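Local coordinates for protein lactate dehydrogenase, adjacent gene encodes predicted malate dehydrogenase (Cryptosporidium parvum, PDB 4ND2) that probably interconverts pyruvate and (S)-lactate with NADH and NAD(+) as cofactor, binding both substrate and dinucleotide as a four-chain lactate dehydrogenase, at residues F157-Q160 with N165-D168; Q160-N165 with V193-F198; Y265-I270 with E301-V306. All coordinates share one frame; numbering follows the deposited sequence.

Interaction 1 of 3, residues F157-Q160 with N165-D168; sequences FIAQ and NASD
A159 and A166 meet methyl against backbone and methyl against methyl, with 4.9 Å between A159 CA and A166 CA. A159 CB points toward the 165-168 segment and lies 3.5 Å from A166 CA, tighter than an ordinary carbon-carbon contact. The two methyls, A159 CB and A166 CB, are 3.6 Å apart. Neither residue has anything beyond CB to intervene, which is what allows two backbones to come this near. A159 is buried and, like I158, also packs on V169 at the start of strand 169-174.

The other side of the contact is polar and looser. The first side-chain bond of N165 leads away from the helix, and its OD1 comes back over its own turn. With CG anti to the backbone N (chi1 -178°), OD1 accepts from S167 N at 3.1 Å, forming an Asx turn. The N-H approaches from above the amide's carbonyl plane, 68° out of it. D168 N bonds to N165 O at 2.9 Å, closing the short 3-10 turn. Other subunits also close in: A166, beyond its contact with A159, packs on V53 of the second subunit, and D168 OD2 accepts from V254 N of the third.

A helix end is thus folded back on the linker to the next strand, a helix-to-strand connection in the C-terminal domain of the LDH/MDH fold. The direct contact is wholly apolar, between alanines, while the polar bonds lie inside the turn, to G191 or to other subunits; van der Waals closeness, with no directional bond, sets the spacing between helix and turn.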
loop_
_atom_site.group_PDB
_atom_site.type_symbol
_atom_site.label_atom_id
_atom_site.label_comp_id
_atom_site.label_asym_id
_atom_site.label_seq_id
_atom_site.Cartn_x
_atom_site.Cartn_y
_atom_site.Cartn_z
ATOM N N PHE A 157 -7.626 -7.607 22.047
ATOM C CA PHE A 157 -7.414 -8.107 23.404
ATOM C C PHE A 157 -7.211 -9.623 23.422
ATOM O O PHE A 157 -6.370 -10.124 24.161
ATOM C CB PHE A 157 -8.572 -7.709 24.325
ATOM C CG PHE A 157 -8.773 -6.218 24.458
ATOM C CD1 PHE A 157 -7.704 -5.328 24.354
ATOM C CD2 PHE A 157 -10.035 -5.704 24.713
ATOM C CE1 PHE A 157 -7.901 -3.963 24.483
ATOM C CE2 PHE A 157 -10.233 -4.339 24.851
ATOM C CZ PHE A 157 -9.167 -3.469 24.733
ATOM N N ILE A 158 -7.966 -10.339 22.595
ATOM C CA ILE A 158 -7.774 -11.782 22.434
ATOM C C ILE A 158 -6.386 -12.054 21.861
ATOM O O ILE A 158 -5.657 -12.914 22.363
ATOM C CB ILE A 158 -8.842 -12.401 21.510
ATOM C CG1 ILE A 158 -10.228 -12.292 22.153
ATOM C CG2 ILE A 158 -8.514 -13.864 21.213
ATOM C CD1 ILE A 158 -11.374 -12.408 21.171
ATOM N N ALA A 159 -6.029 -11.310 20.815
ATOM C CA ALA A 159 -4.734 -11.464 20.147
ATOM C C ALA A 159 -3.566 -11.200 21.090
ATOM O O ALA A 159 -2.550 -11.898 21.040
ATOM C CB ALA A 159 -4.650 -10.539 18.941
ATOM N N GLN A 160 -3.717 -10.195 21.950
ATOM C CA GLN A 160 -2.674 -9.843 22.914
ATOM C C GLN A 160 -2.481 -10.928 23.976
ATOM O O GLN A 160 -1.365 -11.130 24.457
ATOM C CB GLN A 160 -2.966 -8.485 23.566
ATOM C CG GLN A 160 -2.652 -7.314 22.641
ATOM C CD GLN A 160 -3.068 -5.961 23.195
ATOM O OE1 GLN A 160 -4.062 -5.842 23.914
ATOM N NE2 GLN A 160 -2.316 -4.927 22.843
ATOM N N ASN A 165 -1.087 -12.396 15.656
ATOM C CA ASN A 165 -1.610 -11.352 14.781
ATOM C C ASN A 165 -3.126 -11.220 14.953
ATOM O O ASN A 165 -3.864 -12.185 14.743
ATOM C CB ASN A 165 -1.265 -11.693 13.328
ATOM C CG ASN A 165 -1.737 -10.643 12.340
ATOM O OD1 ASN A 165 -2.233 -9.582 12.719
ATOM N ND2 ASN A 165 -1.580 -10.940 11.057
ATOM N N ALA A 166 -3.579 -10.027 15.335
ATOM C CA ALA A 166 -5.007 -9.772 15.563
ATOM C C ALA A 166 -5.855 -10.001 14.315
ATOM O O ALA A 166 -7.033 -10.345 14.419
ATOM C CB ALA A 166 -5.219 -8.362 16.091
ATOM N N SER A 167 -5.254 -9.825 13.139
ATOM C CA SER A 167 -5.943 -10.092 11.875
ATOM C C SER A 167 -6.376 -11.557 11.738
ATOM O O SER A 167 -7.290 -11.859 10.978
ATOM C CB SER A 167 -5.062 -9.690 10.686
ATOM O OG SER A 167 -4.836 -8.285 10.669
ATOM N N ASP A 168 -5.723 -12.454 12.476
ATOM C CA ASP A 168 -6.061 -13.880 12.454
ATOM C C ASP A 168 -7.026 -14.297 13.570
ATOM O O ASP A 168 -7.305 -15.486 13.738
ATOM C CB ASP A 168 -4.782 -14.717 12.514
ATOM C CG ASP A 168 -3.894 -14.502 11.302
ATOM O OD1 ASP A 168 -4.431 -14.476 10.174
ATOM O OD2 ASP A 168 -2.665 -14.356 11.476
#

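Interaction 2 of 3, residues Q160-N165 with V193-F198; sequences QHFGVN and VPLSSF
F162 reaches from the last turn of helix 147-162 to the ring of F198, and this aromatic pair carries most of the contact. The ring centroids are 4.2 Å apart and the planes lie at 42°, so the pair is oblique, neither a stack nor edge-to-face. The CE1-CZ side of F162 does the touching: F162 CE1 is 3.4 Å from F198 CD2, and F162 CZ is 3.5 Å from F198 CG. Seen from F198, F162 CE1 sits over one face, offset toward the rim, while V193 CG1 occupies the opposite face in the same manner, 3.4 Å above the plane. The F198 ring is therefore clamped between a partner from across the contact and a valine of its own segment.

This joins the C-terminal end of helix 147-162 to helix 195-200, which starts directly after the short, weakly bonded strand 193-194, outermost within this chain in the four-stranded antiparallel sheet of the C-terminal domain. G163, with positive phi (68°), turns the chain out of the first helix just beyond F162.

The aliphatic part is smaller. L195 CD2 comes to the edge of the F162 ring, near its plane, at 4.2 Å from F162 CE2. With CG beside the backbone N (chi1 -73°), the L195 chain swings its CD2 round to F162.

Within its own segment F162 is backed by H161, whose CD2 lies over the centre of the F162 ring, 3.6 Å above the plane. H161 NE2 is hydrogen-bonded to L203 O, and I204 packs against H161, F162 and F198 alike.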
loop_
_atom_site.group_PDB
_atom_site.type_symbol
_atom_site.label_atom_id
_atom_site.label_comp_id
_atom_site.label_asym_id
_atom_site.label_seq_id
_atom_site.Cartn_x
_atom_site.Cartn_y
_atom_site.Cartn_z
ATOM N N GLN A 160 -3.717 -10.195 21.950
ATOM C CA GLN A 160 -2.674 -9.843 22.914
ATOM C C GLN A 160 -2.481 -10.928 23.976
ATOM O O GLN A 160 -1.365 -11.130 24.457
ATOM C CB GLN A 160 -2.966 -8.485 23.566
ATOM C CG GLN A 160 -2.652 -7.314 22.641
ATOM C CD GLN A 160 -3.068 -5.961 23.195
ATOM O OE1 GLN A 160 -4.062 -5.842 23.914
ATOM N NE2 GLN A 160 -2.316 -4.927 22.843
ATOM N N HIS A 161 -3.557 -11.626 24.340
ATOM C CA HIS A 161 -3.440 -12.754 25.262
ATOM C C HIS A 161 -2.601 -13.875 24.645
ATOM O O HIS A 161 -1.630 -14.326 25.245
ATOM C CB HIS A 161 -4.812 -13.300 25.673
ATOM C CG HIS A 161 -4.729 -14.569 26.463
ATOM N ND1 HIS A 161 -4.464 -14.587 27.815
ATOM C CD2 HIS A 161 -4.833 -15.865 26.083
ATOM C CE1 HIS A 161 -4.421 -15.839 28.236
ATOM N NE2 HIS A 161 -4.642 -16.633 27.205
ATOM N N PHE A 162 -2.976 -14.307 23.443
ATOM C CA PHE A 162 -2.306 -15.428 22.772
ATOM C C PHE A 162 -0.978 -15.058 22.104
ATOM O O PHE A 162 -0.217 -15.943 21.717
ATOM C CB PHE A 162 -3.237 -16.066 21.737
ATOM C CG PHE A 162 -4.409 -16.785 22.341
ATOM C CD1 PHE A 162 -4.231 -18.000 22.990
ATOM C CD2 PHE A 162 -5.689 -16.254 22.259
ATOM C CE1 PHE A 162 -5.310 -18.668 23.548
ATOM C CE2 PHE A 162 -6.770 -16.918 22.812
ATOM C CZ PHE A 162 -6.581 -18.128 23.459
ATOM N N GLY A 163 -0.704 -13.761 21.964
ATOM C CA GLY A 163 0.520 -13.293 21.313
ATOM C C GLY A 163 0.544 -13.590 19.823
ATOM O O GLY A 163 1.566 -14.018 19.290
ATOM N N VAL A 164 -0.584 -13.352 19.156
ATOM C CA VAL A 164 -0.725 -13.605 17.721
ATOM C C VAL A 164 -1.227 -12.366 16.977
ATOM O O VAL A 164 -1.735 -11.422 17.582
ATOM C CB VAL A 164 -1.693 -14.775 17.429
ATOM C CG1 VAL A 164 -1.182 -16.062 18.060
ATOM C CG2 VAL A 164 -3.107 -14.465 17.910
ATOM N N ASN A 165 -1.087 -12.396 15.656
ATOM C CA ASN A 165 -1.610 -11.352 14.781
ATOM C C ASN A 165 -3.126 -11.220 14.953
ATOM O O ASN A 165 -3.864 -12.185 14.743
ATOM C CB ASN A 165 -1.265 -11.693 13.328
ATOM C CG ASN A 165 -1.737 -10.643 12.340
ATOM O OD1 ASN A 165 -2.233 -9.582 12.719
ATOM N ND2 ASN A 165 -1.580 -10.940 11.057
ATOM N N VAL A 193 -9.295 -22.057 15.512
ATOM C CA VAL A 193 -9.430 -22.731 16.808
ATOM C C VAL A 193 -10.367 -21.950 17.737
ATOM O O VAL A 193 -10.136 -20.765 17.985
ATOM C CB VAL A 193 -8.062 -22.883 17.506
ATOM C CG1 VAL A 193 -8.211 -23.624 18.830
ATOM C CG2 VAL A 193 -7.074 -23.606 16.600
ATOM N N PRO A 194 -11.406 -22.605 18.261
ATOM C CA PRO A 194 -12.346 -21.930 19.162
ATOM C C PRO A 194 -11.814 -21.788 20.590
ATOM O O PRO A 194 -10.909 -22.523 20.991
ATOM C CB PRO A 194 -13.573 -22.842 19.128
ATOM C CG PRO A 194 -13.015 -24.200 18.881
ATOM C CD PRO A 194 -11.804 -24.005 18.012
ATOM N N LEU A 195 -12.375 -20.850 21.349
ATOM C CA LEU A 195 -11.934 -20.615 22.729
ATOM C C LEU A 195 -12.090 -21.853 23.617
ATOM O O LEU A 195 -11.274 -22.079 24.511
ATOM C CB LEU A 195 -12.683 -19.430 23.351
ATOM C CG LEU A 195 -12.293 -18.037 22.847
ATOM C CD1 LEU A 195 -13.251 -16.993 23.399
ATOM C CD2 LEU A 195 -10.857 -17.697 23.220
ATOM N N SER A 196 -13.130 -22.646 23.366
ATOM C CA SER A 196 -13.353 -23.892 24.109
ATOM C C SER A 196 -12.147 -24.830 24.036
ATOM O O SER A 196 -11.819 -25.493 25.021
ATOM C CB SER A 196 -14.609 -24.610 23.607
ATOM O OG SER A 196 -14.502 -24.950 22.236
ATOM N N SER A 197 -11.485 -24.876 22.878
ATOM C CA SER A 197 -10.285 -25.702 22.709
ATOM C C SER A 197 -9.113 -25.148 23.507
ATOM O O SER A 197 -8.393 -25.905 24.157
ATOM C CB SER A 197 -9.889 -25.818 21.233
ATOM O OG SER A 197 -10.851 -26.558 20.505
ATOM N N PHE A 198 -8.921 -23.831 23.454
ATOM C CA PHE A 198 -7.844 -23.187 24.205
ATOM C C PHE A 198 -8.013 -23.370 25.717
ATOM O O PHE A 198 -7.023 -23.468 26.443
ATOM C CB PHE A 198 -7.751 -21.694 23.859
ATOM C CG PHE A 198 -7.200 -21.422 22.483
ATOM C CD1 PHE A 198 -7.998 -20.859 21.497
ATOM C CD2 PHE A 198 -5.879 -21.727 22.177
ATOM C CE1 PHE A 198 -7.491 -20.602 20.233
ATOM C CE2 PHE A 198 -5.367 -21.475 20.912
ATOM C CZ PHE A 198 -6.175 -20.912 19.940
#

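Interaction 3 of 3, residues Y265-I270 with E301-V306; sequences YGVKGI and ESINEV
The loop between strands 253-261 and 270-279 ends in a G1 beta bulge, where G269 and I270 both face C261, and its apolar side chains rest on helix 293-314. I303 lies centrally on the helix side and serves two residues with two different branches. I303 CD1 meets V267 CG1 at 3.4 Å, shorter than usual for two methyls, whereas I303 CG2 faces I270 CD1 at 4.1 Å. I270 is extended, with CG1 anti to the backbone N (chi1 -172°) and CD1 continuing the zigzag; this carries its terminal methyl to the helix, where it also touches V306 CG1 at 3.9 Å. I303 and V306 thus both touch I270 CD1, from positions one helical turn apart.

All these contacts are between carbon atoms, near the surface. Two polar side chains of the helix bond elsewhere in the chain: S302 OG to G176 N and E305 OE1 to G180 N. V306 lies about 8 Å, side chain to side chain, from H177, the predicted proton acceptor. A bulged strand connection packed on the long C-terminal helix fits the alpha/beta C-terminal domain of the LDH/MDH superfamily.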
loop_
_atom_site.group_PDB
_atom_site.type_symbol
_atom_site.label_atom_id
_atom_site.label_comp_id
_atom_site.label_asym_id
_atom_site.label_seq_id
_atom_site.Cartn_x
_atom_site.Cartn_y
_atom_site.Cartn_z
ATOM N N TYR A 265 -32.201 -11.941 14.532
ATOM C CA TYR A 265 -31.982 -11.726 15.969
ATOM C C TYR A 265 -33.254 -11.416 16.771
ATOM O O TYR A 265 -33.194 -10.757 17.809
ATOM C CB TYR A 265 -30.929 -10.628 16.190
ATOM C CG TYR A 265 -29.591 -10.946 15.560
ATOM C CD1 TYR A 265 -29.225 -10.395 14.336
ATOM C CD2 TYR A 265 -28.697 -11.812 16.184
ATOM C CE1 TYR A 265 -28.001 -10.691 13.755
ATOM C CE2 TYR A 265 -27.474 -12.115 15.611
ATOM C CZ TYR A 265 -27.129 -11.551 14.397
ATOM O OH TYR A 265 -25.916 -11.853 13.829
ATOM N N GLY A 266 -34.399 -11.898 16.288
ATOM C CA GLY A 266 -35.675 -11.728 16.983
ATOM C C GLY A 266 -36.212 -10.307 17.070
ATOM O O GLY A 266 -37.035 -10.017 17.940
ATOM N N VAL A 267 -35.763 -9.422 16.179
ATOM C CA VAL A 267 -36.240 -8.032 16.152
ATOM C C VAL A 267 -36.930 -7.730 14.825
ATOM O O VAL A 267 -36.622 -8.348 13.807
ATOM C CB VAL A 267 -35.100 -7.017 16.397
ATOM C CG1 VAL A 267 -34.504 -7.220 17.781
ATOM C CG2 VAL A 267 -34.012 -7.120 15.333
ATOM N N LYS A 268 -37.853 -6.770 14.841
ATOM C CA LYS A 268 -38.680 -6.474 13.669
ATOM C C LYS A 268 -38.568 -5.019 13.209
ATOM O O LYS A 268 -39.573 -4.385 12.885
ATOM C CB LYS A 268 -40.142 -6.832 13.959
ATOM C CG LYS A 268 -40.359 -8.306 14.265
ATOM C CD LYS A 268 -41.840 -8.646 14.342
ATOM C CE LYS A 268 -42.057 -10.123 14.630
ATOM N NZ LYS A 268 -43.505 -10.459 14.731
ATOM N N GLY A 269 -37.342 -4.503 13.167
ATOM C CA GLY A 269 -37.082 -3.154 12.660
ATOM C C GLY A 269 -36.462 -2.253 13.708
ATOM O O GLY A 269 -37.137 -1.400 14.283
ATOM N N ILE A 270 -35.170 -2.450 13.954
ATOM C CA ILE A 270 -34.421 -1.633 14.905
ATOM C C ILE A 270 -32.973 -1.471 14.440
ATOM O O ILE A 270 -32.378 -2.410 13.904
ATOM C CB ILE A 270 -34.453 -2.244 16.326
ATOM C CG1 ILE A 270 -33.824 -1.284 17.344
ATOM C CG2 ILE A 270 -33.752 -3.598 16.363
ATOM C CD1 ILE A 270 -33.890 -1.778 18.773
ATOM N N GLU A 301 -31.178 -7.762 26.471
ATOM C CA GLU A 301 -30.938 -6.661 27.404
ATOM C C GLU A 301 -30.345 -5.433 26.701
ATOM O O GLU A 301 -30.651 -4.298 27.068
ATOM C CB GLU A 301 -30.037 -7.121 28.555
ATOM C CG GLU A 301 -30.732 -8.100 29.495
ATOM C CD GLU A 301 -29.801 -8.761 30.498
ATOM O OE1 GLU A 301 -28.597 -8.433 30.530
ATOM O OE2 GLU A 301 -30.283 -9.623 31.264
ATOM N N SER A 302 -29.508 -5.665 25.692
ATOM C CA SER A 302 -28.949 -4.580 24.882
ATOM C C SER A 302 -30.049 -3.867 24.103
ATOM O O SER A 302 -30.085 -2.638 24.054
ATOM C CB SER A 302 -27.898 -5.118 23.907
ATOM O OG SER A 302 -27.259 -4.061 23.211
ATOM N N ILE A 303 -30.943 -4.648 23.502
ATOM C CA ILE A 303 -32.088 -4.110 22.765
ATOM C C ILE A 303 -32.956 -3.225 23.669
ATOM O O ILE A 303 -33.383 -2.148 23.251
ATOM C CB ILE A 303 -32.932 -5.244 22.133
ATOM C CG1 ILE A 303 -32.155 -5.905 20.987
ATOM C CG2 ILE A 303 -34.270 -4.721 21.617
ATOM C CD1 ILE A 303 -32.617 -7.311 20.665
ATOM N N ASN A 304 -33.209 -3.680 24.896
ATOM C CA ASN A 304 -33.959 -2.887 25.882
ATOM C C ASN A 304 -33.268 -1.555 26.166
ATOM O O ASN A 304 -33.921 -0.517 26.269
ATOM C CB ASN A 304 -34.112 -3.648 27.207
ATOM C CG ASN A 304 -34.957 -4.904 27.080
ATOM O OD1 ASN A 304 -35.737 -5.062 26.141
ATOM N ND2 ASN A 304 -34.808 -5.807 28.046
ATOM N N GLU A 305 -31.944 -1.607 26.296
ATOM C CA GLU A 305 -31.118 -0.418 26.517
ATOM C C GLU A 305 -31.280 0.589 25.371
ATOM O O GLU A 305 -31.412 1.792 25.606
ATOM C CB GLU A 305 -29.648 -0.830 26.653
ATOM C CG GLU A 305 -28.782 0.115 27.464
ATOM C CD GLU A 305 -27.392 -0.450 27.699
ATOM O OE1 GLU A 305 -26.516 -0.275 26.825
ATOM O OE2 GLU A 305 -27.174 -1.076 28.758
ATOM N N VAL A 306 -31.277 0.083 24.139
ATOM C CA VAL A 306 -31.442 0.915 22.942
ATOM C C VAL A 306 -32.837 1.545 22.892
ATOM O O VAL A 306 -32.971 2.742 22.631
ATOM C CB VAL A 306 -31.188 0.100 21.650
ATOM C CG1 VAL A 306 -31.583 0.892 20.409
ATOM C CG2 VAL A 306 -29.726 -0.318 21.564
#

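Interactions 1 and 2 share Q160 and N165 and both use the end of helix 147-162; their centres are 8 Å apart, and a probable hydrogen bond from V164 N to A159 O, 3.1 Å, joins them. Interaction 2 is the buried one and rests on aromatic rings, interaction 1 is partly buried and rests on two small methyls, and both lie where the third subunit touches. Interaction 3 stands apart, with nearest atoms about 16 Å from interaction 1 and about 17 Å from interaction 2. It is a surface contact of branched aliphatic side chains on helix 293-314, untouched by other subunits and near the predicted catalytic histidine, whereas interaction 2 lies away from the annotated sites.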